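Local coordinates for protein PmoF1 (Methylocystis sp. ATCC 49242, PDB 6P1E) that binds a copper(II) ion through an all-beta PCu(A)C domain and probably acts as a copper chaperone in a methane-oxidizing bacterium, at residues P15-P20 / K25-Y30; V86-A91 / W99-T104; A67-P72 / I77-G82. All blocks are in the same frame, centred on the assembly; numbering follows the deposited sequence.

Contact 1 (P15-P20 / K25-Y30); sequences PWLRAP and KNASFY
Trp16 and Tyr30 carry this contact, on the same face of an antiparallel strand pair, their side chains slanting across each other. The methylene of Tyr30 sits over the indole: CB lies 3.6 Å from the centroid of the Trp16 five-membered ring, 27° off its normal, a CH-pi contact. Beyond it the phenol ring slopes over the six-membered ring, the two planes meeting at 42°, with Tyr30 CD2 3.5 Å from Trp16 CZ2. The indole gets there because Trp16 CG stands between its own backbone N and carbonyl carbon (chi1 66°), which swings the ring across toward the partner strand. Arg18 CB comes up at the edge of the Tyr30 ring, near its plane.

Trp16 and Tyr30 are a hydrogen-bonded pair of the hairpin formed by strands 10-18 and 27-35. Trp16 N gives a nearly linear bond of 2.8 Å to Tyr30 O, and Tyr30 N returns one of 2.7 Å to Trp16 O. Next along, Arg18 N bonds to Ser28 O at 2.9 Å; the return bond from Ser28 N to Arg18 O is weak. Leu17 and Phe29, the non-hydrogen-bonded pair between them, turn to the other face. There Pro15 CB lies 3.7 Å from Phe29 CE1, and Leu17 CD1 packs on the methyl of Ala27. Toward the turn, Pro20 CD lies 3.9 Å from Ala27 CB.

Farther out, the guanidinium of Arg18 forms a salt bridge with Asp120, a side-chain link from strand 10-18 to its other neighbour, strand 111-120. Phe32 of the second subunit meets the Trp16 indole edge-to-face, and the nearest atom of the Trp16 side chain is about 7 Å from a bound copper ion, near the metal but not a recorded ligand.

Contact 2 (V86-A91 / W99-T104); sequences VALLDA and WGLEMT
This is a purely apolar contact between side chains, buried in the interior, where strand 75-91 faces strand 100-107 across the core instead of pairing with it. Leu88 does all the bridging from its side, its two methyls each taking a different partner. CD1 of Leu88 meets Leu101 CD2 at 3.8 Å, and CD2 of Leu88 meets Met103 CE at 4.1 Å. Both partners reach toward Leu88 tip to tip, so only chain ends touch while the backbones stay well apart: the CA atoms of Leu88 and Met103 are 10.6 Å from each other. Met103 runs extended through chi2 and then bends at the sulfur (chi3 59°), which sets its terminal methyl beside the leucine. Leu101 and Met103, two residues apart on their strand, point inward together, as the alternation of a beta strand requires.

Around them, Phe51 and Ala54 of strand 51-57 pack on Leu88, while Val46 and Ala117 pack on Met103. Two facing strands joined by inward apolar side chains that meet at their ends, with no backbone bonds between them, are how a beta sandwich or barrel packs its core, consistent with the cupredoxin-like fold of PCu(A)C domains.

Contact 3 (A67-P72 / I77-G82); sequences APVLLP and ITLAPG
Ile77 is the hub of this contact, meeting a different neighbour with each branch. The Ile77 and Val69 side chains slide past each other in opposite directions, CG2 of Ile77 3.9 Å from Val69 CG1. Its other branch goes toward Leu71 and Pro72: CG1 of Ile77 is 3.8 Å from Leu71 CD2, the two side chains slanting across one another, and CD1 ends 4.2 Å from Pro72 CD, where the isoleucine and the proline cross at about a right angle. The division follows from the torsion at CB, which sets CG1 opposite the carbonyl carbon (chi1 -57°) and CG2 opposite the backbone N, so the branches diverge along segment 67-72. Ile77 CG1 also rests on the backbone of that segment, 3.6 Å from Leu70 O. With an alanine in place of Ile77, Pro72 would probably lose its partner and Leu71 most of its contact, while Val69 would be left with Leu79 alone, opening a gap at this end.

Two residues on, Leu79 comes in obliquely on Val69, its CD2 3.9 Å from Val69 CG2. The valine's two methyls are thus shared between Ile77 and Leu79.

The segments 69-71 and 77-79 run almost antiparallel (156°), but their axes stay 8.8 Å apart at closest, too far for backbone pairing; side-chain packing bridges them. Each strand bonds elsewhere: Val69 and Leu71 pair through their backbones with Leu43 and Asp41 at strand 41-47, and Ile77 with Ile33 of strand 27-35. Leu71 also packs on Ile33, while on the far side of strand 77-79 Thr78 lies against Trp16 of the second subunit.

Contact 1 is the one built on backbone hydrogen bonds, joining neighbouring strands of a hairpin; contacts 2 and 3 join facing strands through apolar side-chain packing, without hydrogen bonds between the segments. Contact 2 is wholly buried, whereas contacts 1 and 3 are only partly so, and both also meet the second subunit. Strand 75-91 serves contacts 2 and 3 at its two ends, their centres about 17 Å apart on opposite sides of the chain's centre. Strand 27-35 lies beside it: Phe29 N of contact 1 probably bonds to Val86 O of contact 2 (2.8 Å), and Tyr30 packs against Leu79, Ala80 and Pro81 of contact 3.

Contact 1 (P15-P20 / K25-Y30)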
ATOM      1  N   PRO B  15       0.894   6.960  -2.948  1.00  5.90           N
ATOM      2  CA  PRO B  15       0.506   6.489  -4.279  1.00  6.92           C
ATOM      3  C   PRO B  15       1.610   5.655  -4.910  1.00  7.81           C
ATOM      4  O   PRO B  15       2.783   6.022  -4.836  1.00  8.00           O
ATOM      5  CB  PRO B  15       0.284   7.785  -5.060  1.00  7.26           C
ATOM      6  CG  PRO B  15       1.156   8.781  -4.376  1.00  9.22           C
ATOM      7  CD  PRO B  15       1.122   8.416  -2.922  1.00  8.04           C
ATOM      8  N   TRP B  16       1.235   4.538  -5.516  1.00  6.98           N
ATOM      9  CA  TRP B  16       2.208   3.662  -6.144  1.00  8.19           C
ATOM     10  C   TRP B  16       1.564   2.855  -7.252  1.00  9.42           C
ATOM     11  O   TRP B  16       0.345   2.799  -7.367  1.00 10.02           O
ATOM     12  CB  TRP B  16       2.854   2.723  -5.122  1.00  8.04           C
ATOM     13  CG  TRP B  16       1.934   1.701  -4.500  1.00  7.57           C
ATOM     14  CD1 TRP B  16       0.946   1.928  -3.587  1.00  6.68           C
ATOM     15  CD2 TRP B  16       1.949   0.285  -4.727  1.00  8.80           C
ATOM     16  NE1 TRP B  16       0.337   0.745  -3.241  1.00  7.55           N
ATOM     17  CE2 TRP B  16       0.937  -0.282  -3.928  1.00  8.44           C
ATOM     18  CE3 TRP B  16       2.717  -0.560  -5.536  1.00 10.64           C
ATOM     19  CZ2 TRP B  16       0.669  -1.647  -3.913  1.00  9.88           C
ATOM     20  CZ3 TRP B  16       2.451  -1.914  -5.519  1.00 11.98           C
ATOM     21  CH2 TRP B  16       1.438  -2.445  -4.713  1.00 11.61           C
ATOM     22  N   LEU B  17       2.391   2.235  -8.076  1.00 11.36           N
ATOM     23  CA  LEU B  17       1.864   1.372  -9.117  1.00 14.43           C
ATOM     24  C   LEU B  17       2.753   0.175  -9.344  1.00 19.05           C
ATOM     25  O   LEU B  17       3.959   0.215  -9.090  1.00 15.57           O
ATOM     26  CB  LEU B  17       1.692   2.149 -10.420  1.00 21.25           C
ATOM     27  CG  LEU B  17       2.954   2.775 -11.005  1.00 17.61           C
ATOM     28  CD1 LEU B  17       3.264   2.161 -12.363  1.00 33.96           C
ATOM     29  CD2 LEU B  17       2.785   4.281 -11.115  1.00 39.20           C
ATOM     30  N   ARG B  18       2.132  -0.895  -9.820  1.00 16.91           N
ATOM     31  CA  ARG B  18       2.854  -2.086 -10.212  1.00 21.36           C
ATOM     32  C   ARG B  18       3.070  -2.028 -11.713  1.00 30.23           C
ATOM     33  O   ARG B  18       2.110  -2.007 -12.484  1.00 24.18           O
ATOM     34  CB  ARG B  18       2.087  -3.343  -9.815  1.00 27.54           C
ATOM     35  CG  ARG B  18       2.834  -4.632 -10.093  1.00 40.86           C
ATOM     36  CD  ARG B  18       2.464  -5.687  -9.074  1.00 58.35           C
ATOM     37  NE  ARG B  18       3.050  -5.402  -7.766  1.00 55.22           N
ATOM     38  CZ  ARG B  18       2.513  -5.758  -6.603  1.00 42.63           C
ATOM     39  NH1 ARG B  18       1.358  -6.412  -6.565  1.00 50.70           N
ATOM     40  NH2 ARG B  18       3.129  -5.453  -5.469  1.00 42.34           N
ATOM     41  N   ALA B  19       4.336  -1.980 -12.114  1.00 37.24           N
ATOM     42  CA  ALA B  19       4.697  -1.818 -13.515  1.00 38.04           C
ATOM     43  C   ALA B  19       4.180  -2.988 -14.340  1.00 41.36           C
ATOM     44  O   ALA B  19       3.913  -4.061 -13.795  1.00 39.32           O
ATOM     45  CB  ALA B  19       6.202  -1.691 -13.659  1.00 39.91           C
ATOM     46  N   PRO B  20       4.020  -2.783 -15.657  1.00 39.10           N
ATOM     47  CA  PRO B  20       3.560  -3.873 -16.520  1.00 40.01           C
ATOM     48  C   PRO B  20       4.463  -5.091 -16.409  1.00 42.17           C
ATOM     49  O   PRO B  20       5.686  -4.952 -16.378  1.00 43.64           O
ATOM     50  CB  PRO B  20       3.625  -3.265 -17.926  1.00 40.49           C
ATOM     51  CG  PRO B  20       3.523  -1.802 -17.712  1.00 39.58           C
ATOM     52  CD  PRO B  20       4.205  -1.530 -16.410  1.00 39.15           C
ATOM     53  N   LYS B  25       1.370  -4.514 -21.415  1.00 44.34           N
ATOM     54  CA  LYS B  25       1.465  -3.062 -21.588  1.00 41.91           C
ATOM     55  C   LYS B  25       0.580  -2.295 -20.599  1.00 51.55           C
ATOM     56  O   LYS B  25       0.449  -1.073 -20.700  1.00 40.79           O
ATOM     57  CB  LYS B  25       1.099  -2.668 -23.023  1.00 43.11           C
ATOM     58  CG  LYS B  25       2.099  -3.136 -24.072  1.00 46.84           C
ATOM     59  CD  LYS B  25       1.914  -2.387 -25.386  1.00 53.93           C
ATOM     60  CE  LYS B  25       2.877  -2.883 -26.454  1.00 54.03           C
ATOM     61  NZ  LYS B  25       2.486  -2.440 -27.821  1.00 77.19           N
ATOM     62  N   ASN B  26      -0.014  -3.004 -19.640  1.00 40.10           N
ATOM     63  CA  ASN B  26      -0.884  -2.382 -18.644  1.00 39.53           C
ATOM     64  C   ASN B  26      -0.251  -2.354 -17.258  1.00 38.49           C
ATOM     65  O   ASN B  26       0.444  -3.290 -16.869  1.00 38.58           O
ATOM     66  CB  ASN B  26      -2.230  -3.108 -18.571  1.00 40.60           C
ATOM     67  CG  ASN B  26      -2.091  -4.554 -18.143  1.00 61.54           C
ATOM     68  OD1 ASN B  26      -1.267  -5.298 -18.677  1.00 58.23           O
ATOM     69  ND2 ASN B  26      -2.894  -4.958 -17.167  1.00 52.22           N
ATOM     70  N   ALA B  27      -0.507  -1.280 -16.516  1.00 18.67           N
ATOM     71  CA  ALA B  27      -0.052  -1.159 -15.133  1.00 17.58           C
ATOM     72  C   ALA B  27      -1.256  -0.925 -14.230  1.00 16.84           C
ATOM     73  O   ALA B  27      -2.339  -0.591 -14.706  1.00 16.70           O
ATOM     74  CB  ALA B  27       0.948  -0.029 -14.994  1.00 16.69           C
ATOM     75  N   SER B  28      -1.053  -1.094 -12.926  1.00 15.14           N
ATOM     76  CA  SER B  28      -2.112  -0.895 -11.947  1.00 14.72           C
ATOM     77  C   SER B  28      -1.676   0.135 -10.920  1.00 16.56           C
ATOM     78  O   SER B  28      -0.591   0.016 -10.360  1.00 15.11           O
ATOM     79  CB  SER B  28      -2.455  -2.216 -11.257  1.00 16.72           C
ATOM     80  OG  SER B  28      -2.927  -3.169 -12.191  1.00 19.91           O
ATOM     81  N   PHE B  29      -2.530   1.122 -10.658  1.00 12.58           N
ATOM     82  CA  PHE B  29      -2.207   2.207  -9.734  1.00 14.78           C
ATOM     83  C   PHE B  29      -2.980   2.044  -8.437  1.00 11.18           C
ATOM     84  O   PHE B  29      -4.177   1.743  -8.443  1.00 11.25           O
ATOM     85  CB  PHE B  29      -2.516   3.570 -10.362  1.00 12.07           C
ATOM     86  CG  PHE B  29      -2.501   4.712  -9.378  1.00 12.74           C
ATOM     87  CD1 PHE B  29      -1.315   5.346  -9.049  1.00 12.47           C
ATOM     88  CD2 PHE B  29      -3.677   5.152  -8.786  1.00 12.80           C
ATOM     89  CE1 PHE B  29      -1.300   6.397  -8.148  1.00 13.68           C
ATOM     90  CE2 PHE B  29      -3.667   6.200  -7.885  1.00 12.72           C
ATOM     91  CZ  PHE B  29      -2.477   6.824  -7.569  1.00 11.11           C
ATOM     92  N   TYR B  30      -2.273   2.281  -7.336  1.00 10.04           N
ATOM     93  CA  TYR B  30      -2.758   2.019  -5.992  1.00  9.46           C
ATOM     94  C   TYR B  30      -2.442   3.206  -5.095  1.00 10.12           C
ATOM     95  O   TYR B  30      -1.512   3.963  -5.359  1.00  8.73           O
ATOM     96  CB  TYR B  30      -2.111   0.754  -5.428  1.00  9.43           C
ATOM     97  CG  TYR B  30      -2.280  -0.478  -6.289  1.00 10.25           C
ATOM     98  CD1 TYR B  30      -3.534  -1.027  -6.516  1.00 12.61           C
ATOM     99  CD2 TYR B  30      -1.179  -1.104  -6.854  1.00 11.17           C
ATOM    100  CE1 TYR B  30      -3.685  -2.156  -7.294  1.00 13.41           C
ATOM    101  CE2 TYR B  30      -1.321  -2.233  -7.631  1.00 11.65           C
ATOM    102  CZ  TYR B  30      -2.577  -2.756  -7.849  1.00 14.27           C
ATOM    103  OH  TYR B  30      -2.720  -3.882  -8.627  1.00 15.75           O
TER

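Contact 2 (V86-A91 / W99-T104)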
ATOM      1  N   VAL B  86      -6.772   1.809 -10.190  1.00 11.04           N
ATOM      2  CA  VAL B  86      -6.840   2.492 -11.475  1.00 11.61           C
ATOM      3  C   VAL B  86      -5.968   1.744 -12.471  1.00 12.88           C
ATOM      4  O   VAL B  86      -4.781   1.527 -12.227  1.00 13.19           O
ATOM      5  CB  VAL B  86      -6.384   3.961 -11.369  1.00 12.36           C
ATOM      6  CG1 VAL B  86      -6.474   4.655 -12.726  1.00 15.68           C
ATOM      7  CG2 VAL B  86      -7.211   4.696 -10.332  1.00 12.15           C
ATOM      8  N   ALA B  87      -6.566   1.348 -13.590  1.00 13.98           N
ATOM      9  CA  ALA B  87      -5.827   0.687 -14.652  1.00 16.50           C
ATOM     10  C   ALA B  87      -5.153   1.721 -15.536  1.00 16.37           C
ATOM     11  O   ALA B  87      -5.799   2.655 -16.009  1.00 16.60           O
ATOM     12  CB  ALA B  87      -6.754  -0.196 -15.477  1.00 18.76           C
ATOM     13  N   LEU B  88      -3.849   1.556 -15.735  1.00 16.77           N
ATOM     14  CA  LEU B  88      -3.074   2.408 -16.632  1.00 18.09           C
ATOM     15  C   LEU B  88      -2.760   1.611 -17.895  1.00 20.49           C
ATOM     16  O   LEU B  88      -2.001   0.647 -17.847  1.00 22.65           O
ATOM     17  CB  LEU B  88      -1.788   2.885 -15.955  1.00 20.12           C
ATOM     18  CG  LEU B  88      -1.958   3.609 -14.615  1.00 25.29           C
ATOM     19  CD1 LEU B  88      -0.608   4.059 -14.080  1.00 24.08           C
ATOM     20  CD2 LEU B  88      -2.901   4.796 -14.738  1.00 28.25           C
ATOM     21  N   LEU B  89      -3.358   2.004 -19.014  1.00 22.06           N
ATOM     22  CA  LEU B  89      -3.267   1.225 -20.246  1.00 28.22           C
ATOM     23  C   LEU B  89      -2.287   1.854 -21.248  1.00 35.46           C
ATOM     24  O   LEU B  89      -2.128   3.073 -21.297  1.00 38.31           O
ATOM     25  CB  LEU B  89      -4.661   1.087 -20.867  1.00 35.21           C
ATOM     26  CG  LEU B  89      -5.785   0.674 -19.910  1.00 35.70           C
ATOM     27  CD1 LEU B  89      -7.126   0.677 -20.627  1.00 50.49           C
ATOM     28  CD2 LEU B  89      -5.483  -0.695 -19.327  1.00 38.48           C
ATOM     29  N   ASP B  90      -1.633   1.003 -22.034  1.00 47.05           N
ATOM     30  CA  ASP B  90      -0.785   1.439 -23.146  1.00 45.32           C
ATOM     31  C   ASP B  90       0.391   2.329 -22.743  1.00 44.87           C
ATOM     32  O   ASP B  90       0.470   3.490 -23.151  1.00 45.15           O
ATOM     33  CB  ASP B  90      -1.633   2.179 -24.186  1.00 47.10           C
ATOM     34  CG  ASP B  90      -2.777   1.335 -24.712  1.00 62.17           C
ATOM     35  OD1 ASP B  90      -2.588   0.115 -24.894  1.00 68.24           O
ATOM     36  OD2 ASP B  90      -3.870   1.894 -24.942  1.00 74.01           O
ATOM     37  N   ALA B  91       1.286   1.788 -21.922  1.00 44.46           N
ATOM     38  CA  ALA B  91       2.573   2.421 -21.636  1.00 44.69           C
ATOM     39  C   ALA B  91       3.294   2.860 -22.913  1.00 51.07           C
ATOM     40  O   ALA B  91       3.363   2.108 -23.884  1.00 49.17           O
ATOM     41  CB  ALA B  91       3.456   1.473 -20.841  1.00 44.95           C
ATOM     42  N   TRP B  99      12.403   5.373 -11.561  1.00 46.46           N
ATOM     43  CA  TRP B  99      11.649   6.454 -12.162  1.00 44.71           C
ATOM     44  C   TRP B  99      10.409   6.630 -11.307  1.00 62.55           C
ATOM     45  O   TRP B  99      10.004   5.706 -10.604  1.00 48.09           O
ATOM     46  CB  TRP B  99      11.227   6.131 -13.598  1.00 45.06           C
ATOM     47  CG  TRP B  99      12.332   5.791 -14.542  1.00 48.02           C
ATOM     48  CD1 TRP B  99      13.669   5.749 -14.272  1.00 50.53           C
ATOM     49  CD2 TRP B  99      12.189   5.421 -15.918  1.00 49.29           C
ATOM     50  NE1 TRP B  99      14.367   5.381 -15.398  1.00 53.43           N
ATOM     51  CE2 TRP B  99      13.480   5.177 -16.423  1.00 63.70           C
ATOM     52  CE3 TRP B  99      11.090   5.277 -16.773  1.00 48.20           C
ATOM     53  CZ2 TRP B  99      13.704   4.794 -17.745  1.00 55.14           C
ATOM     54  CZ3 TRP B  99      11.315   4.901 -18.085  1.00 50.43           C
ATOM     55  CH2 TRP B  99      12.612   4.663 -18.558  1.00 53.90           C
ATOM     56  N   GLY B 100       9.819   7.815 -11.344  1.00 48.80           N
ATOM     57  CA  GLY B 100       8.548   8.037 -10.688  1.00 20.39           C
ATOM     58  C   GLY B 100       7.573   8.204 -11.831  1.00 41.19           C
ATOM     59  O   GLY B 100       7.992   8.219 -12.989  1.00 32.04           O
ATOM     60  N   LEU B 101       6.287   8.318 -11.529  1.00 20.29           N
ATOM     61  CA  LEU B 101       5.306   8.540 -12.579  1.00 21.20           C
ATOM     62  C   LEU B 101       4.417   9.693 -12.164  1.00 20.91           C
ATOM     63  O   LEU B 101       3.697   9.609 -11.170  1.00 19.07           O
ATOM     64  CB  LEU B 101       4.470   7.287 -12.849  1.00 25.99           C
ATOM     65  CG  LEU B 101       3.455   7.458 -13.984  1.00 25.76           C
ATOM     66  CD1 LEU B 101       4.173   7.545 -15.325  1.00 27.77           C
ATOM     67  CD2 LEU B 101       2.429   6.336 -13.998  1.00 35.75           C
ATOM     68  N   GLU B 102       4.468  10.769 -12.937  1.00 23.19           N
ATOM     69  CA  GLU B 102       3.626  11.921 -12.676  1.00 23.40           C
ATOM     70  C   GLU B 102       2.214  11.628 -13.148  1.00 23.05           C
ATOM     71  O   GLU B 102       2.007  11.144 -14.262  1.00 24.63           O
ATOM     72  CB  GLU B 102       4.169  13.169 -13.369  1.00 35.21           C
ATOM     73  CG  GLU B 102       3.343  14.417 -13.109  1.00 39.33           C
ATOM     74  CD  GLU B 102       4.013  15.676 -13.621  1.00 60.74           C
ATOM     75  OE1 GLU B 102       3.983  15.909 -14.848  1.00 74.87           O
ATOM     76  OE2 GLU B 102       4.568  16.434 -12.797  1.00 63.71           O
ATOM     77  N   MET B 103       1.249  11.924 -12.287  1.00 21.40           N
ATOM     78  CA  MET B 103      -0.155  11.707 -12.592  1.00 21.17           C
ATOM     79  C   MET B 103      -0.954  12.860 -12.018  1.00 20.96           C
ATOM     80  O   MET B 103      -0.516  13.512 -11.070  1.00 20.42           O
ATOM     81  CB  MET B 103      -0.656  10.385 -11.997  1.00 21.50           C
ATOM     82  CG  MET B 103       0.200   9.167 -12.304  1.00 19.40           C
ATOM     83  SD  MET B 103      -0.270   7.737 -11.308  1.00 21.93           S
ATOM     84  CE  MET B 103      -1.983   7.522 -11.781  1.00 23.77           C
ATOM     85  N   THR B 104      -2.132  13.094 -12.581  1.00 21.71           N
ATOM     86  CA  THR B 104      -3.062  14.056 -12.019  1.00 21.43           C
ATOM     87  C   THR B 104      -4.328  13.317 -11.628  1.00 20.11           C
ATOM     88  O   THR B 104      -4.975  12.687 -12.463  1.00 21.03           O
ATOM     89  CB  THR B 104      -3.401  15.186 -13.013  1.00 24.34           C
ATOM     90  OG1 THR B 104      -2.197  15.835 -13.440  1.00 26.54           O
ATOM     91  CG2 THR B 104      -4.325  16.211 -12.365  1.00 25.69           C
TER

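Contact 3 (A67-P72 / I77-G82)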
ATOM      1  N   ALA B  67     -15.740   2.543 -12.885  1.00 20.16           N
ATOM      2  CA  ALA B  67     -16.553   3.228 -11.890  1.00 28.81           C
ATOM      3  C   ALA B  67     -15.678   4.121 -11.020  1.00 20.52           C
ATOM      4  O   ALA B  67     -14.539   3.766 -10.715  1.00 19.13           O
ATOM      5  CB  ALA B  67     -17.297   2.218 -11.033  1.00 28.62           C
ATOM      6  N   PRO B  68     -16.206   5.285 -10.610  1.00 22.03           N
ATOM      7  CA  PRO B  68     -15.408   6.167  -9.753  1.00 21.81           C
ATOM      8  C   PRO B  68     -15.155   5.560  -8.378  1.00 20.85           C
ATOM      9  O   PRO B  68     -15.886   4.662  -7.960  1.00 21.15           O
ATOM     10  CB  PRO B  68     -16.276   7.425  -9.642  1.00 24.42           C
ATOM     11  CG  PRO B  68     -17.667   6.940  -9.863  1.00 26.02           C
ATOM     12  CD  PRO B  68     -17.544   5.841 -10.878  1.00 24.79           C
ATOM     13  N   VAL B  69     -14.129   6.046  -7.690  1.00 15.14           N
ATOM     14  CA  VAL B  69     -13.907   5.678  -6.300  1.00 12.61           C
ATOM     15  C   VAL B  69     -14.710   6.625  -5.421  1.00 13.74           C
ATOM     16  O   VAL B  69     -14.451   7.829  -5.396  1.00 12.88           O
ATOM     17  CB  VAL B  69     -12.416   5.733  -5.912  1.00 14.04           C
ATOM     18  CG1 VAL B  69     -12.229   5.347  -4.453  1.00 12.34           C
ATOM     19  CG2 VAL B  69     -11.602   4.816  -6.809  1.00 12.32           C
ATOM     20  N   LEU B  70     -15.699   6.079  -4.723  1.00 17.61           N
ATOM     21  CA  LEU B  70     -16.493   6.864  -3.789  1.00 16.69           C
ATOM     22  C   LEU B  70     -15.701   7.088  -2.506  1.00 15.31           C
ATOM     23  O   LEU B  70     -15.062   6.171  -1.990  1.00 16.04           O
ATOM     24  CB  LEU B  70     -17.820   6.166  -3.499  1.00 18.93           C
ATOM     25  CG  LEU B  70     -18.659   5.812  -4.734  1.00 28.92           C
ATOM     26  CD1 LEU B  70     -19.999   5.223  -4.322  1.00 35.99           C
ATOM     27  CD2 LEU B  70     -18.867   7.021  -5.639  1.00 38.21           C
ATOM     28  N   LEU B  71     -15.753   8.317  -2.002  1.00 14.27           N
ATOM     29  CA  LEU B  71     -14.982   8.717  -0.830  1.00 15.74           C
ATOM     30  C   LEU B  71     -15.906   9.296   0.235  1.00 16.09           C
ATOM     31  O   LEU B  71     -16.080  10.513   0.321  1.00 15.67           O
ATOM     32  CB  LEU B  71     -13.907   9.735  -1.221  1.00 16.35           C
ATOM     33  CG  LEU B  71     -12.923   9.239  -2.283  1.00 16.43           C
ATOM     34  CD1 LEU B  71     -12.109  10.389  -2.850  1.00 18.63           C
ATOM     35  CD2 LEU B  71     -12.011   8.168  -1.703  1.00 18.05           C
ATOM     36  N   PRO B  72     -16.521   8.422   1.045  1.00 18.82           N
ATOM     37  CA  PRO B  72     -17.420   8.893   2.101  1.00 26.80           C
ATOM     38  C   PRO B  72     -16.701   9.789   3.103  1.00 16.48           C
ATOM     39  O   PRO B  72     -15.489   9.656   3.278  1.00 14.81           O
ATOM     40  CB  PRO B  72     -17.893   7.597   2.771  1.00 42.31           C
ATOM     41  CG  PRO B  72     -17.652   6.525   1.770  1.00 41.18           C
ATOM     42  CD  PRO B  72     -16.448   6.952   0.994  1.00 26.61           C
ATOM     43  N   ILE B  77     -10.215   5.012   2.041  1.00 12.35           N
ATOM     44  CA  ILE B  77     -10.408   3.964   1.046  1.00 14.24           C
ATOM     45  C   ILE B  77      -9.053   3.481   0.557  1.00 11.28           C
ATOM     46  O   ILE B  77      -8.172   4.285   0.243  1.00 11.20           O
ATOM     47  CB  ILE B  77     -11.240   4.450  -0.158  1.00 17.39           C
ATOM     48  CG1 ILE B  77     -12.597   4.993   0.305  1.00 29.38           C
ATOM     49  CG2 ILE B  77     -11.428   3.322  -1.173  1.00 25.62           C
ATOM     50  CD1 ILE B  77     -13.511   3.955   0.943  1.00 49.31           C
ATOM     51  N   THR B  78      -8.905   2.164   0.482  1.00 12.23           N
ATOM     52  CA  THR B  78      -7.689   1.548  -0.029  1.00 10.52           C
ATOM     53  C   THR B  78      -7.838   1.091  -1.459  1.00 11.92           C
ATOM     54  O   THR B  78      -8.734   0.305  -1.776  1.00 14.45           O
ATOM     55  CB  THR B  78      -7.292   0.320   0.788  1.00 18.29           C
ATOM     56  OG1 THR B  78      -7.353   0.632   2.177  1.00 24.43           O
ATOM     57  CG2 THR B  78      -5.891  -0.153   0.422  1.00 31.80           C
ATOM     58  N   LEU B  79      -6.956   1.584  -2.318  1.00  8.70           N
ATOM     59  CA  LEU B  79      -6.769   0.995  -3.632  1.00  8.73           C
ATOM     60  C   LEU B  79      -5.541   0.102  -3.531  1.00 11.86           C
ATOM     61  O   LEU B  79      -4.434   0.590  -3.307  1.00  9.81           O
ATOM     62  CB  LEU B  79      -6.594   2.057  -4.718  1.00 10.57           C
ATOM     63  CG  LEU B  79      -7.655   3.162  -4.786  1.00 24.05           C
ATOM     64  CD1 LEU B  79      -7.429   4.027  -6.023  1.00 21.15           C
ATOM     65  CD2 LEU B  79      -9.070   2.604  -4.762  1.00 55.78           C
ATOM     66  N   ALA B  80      -5.739  -1.205  -3.676  1.00 10.26           N
ATOM     67  CA  ALA B  80      -4.655  -2.168  -3.500  1.00 10.38           C
ATOM     68  C   ALA B  80      -4.901  -3.383  -4.382  1.00 10.94           C
ATOM     69  O   ALA B  80      -6.030  -3.603  -4.823  1.00 12.85           O
ATOM     70  CB  ALA B  80      -4.538  -2.584  -2.036  1.00 13.10           C
ATOM     71  N   PRO B  81      -3.846  -4.168  -4.657  1.00 11.59           N
ATOM     72  CA  PRO B  81      -4.022  -5.369  -5.479  1.00 14.98           C
ATOM     73  C   PRO B  81      -5.162  -6.251  -4.979  1.00 15.34           C
ATOM     74  O   PRO B  81      -5.241  -6.535  -3.785  1.00 18.18           O
ATOM     75  CB  PRO B  81      -2.678  -6.082  -5.348  1.00 13.73           C
ATOM     76  CG  PRO B  81      -1.700  -5.001  -5.070  1.00 14.87           C
ATOM     77  CD  PRO B  81      -2.436  -3.953  -4.283  1.00 14.15           C
ATOM     78  N   GLY B  82      -6.034  -6.667  -5.890  1.00 16.33           N
ATOM     79  CA  GLY B  82      -7.165  -7.513  -5.549  1.00 22.64           C
ATOM     80  C   GLY B  82      -8.435  -6.729  -5.263  1.00 15.34           C
ATOM     81  O   GLY B  82      -9.521  -7.307  -5.189  1.00 22.81           O
TER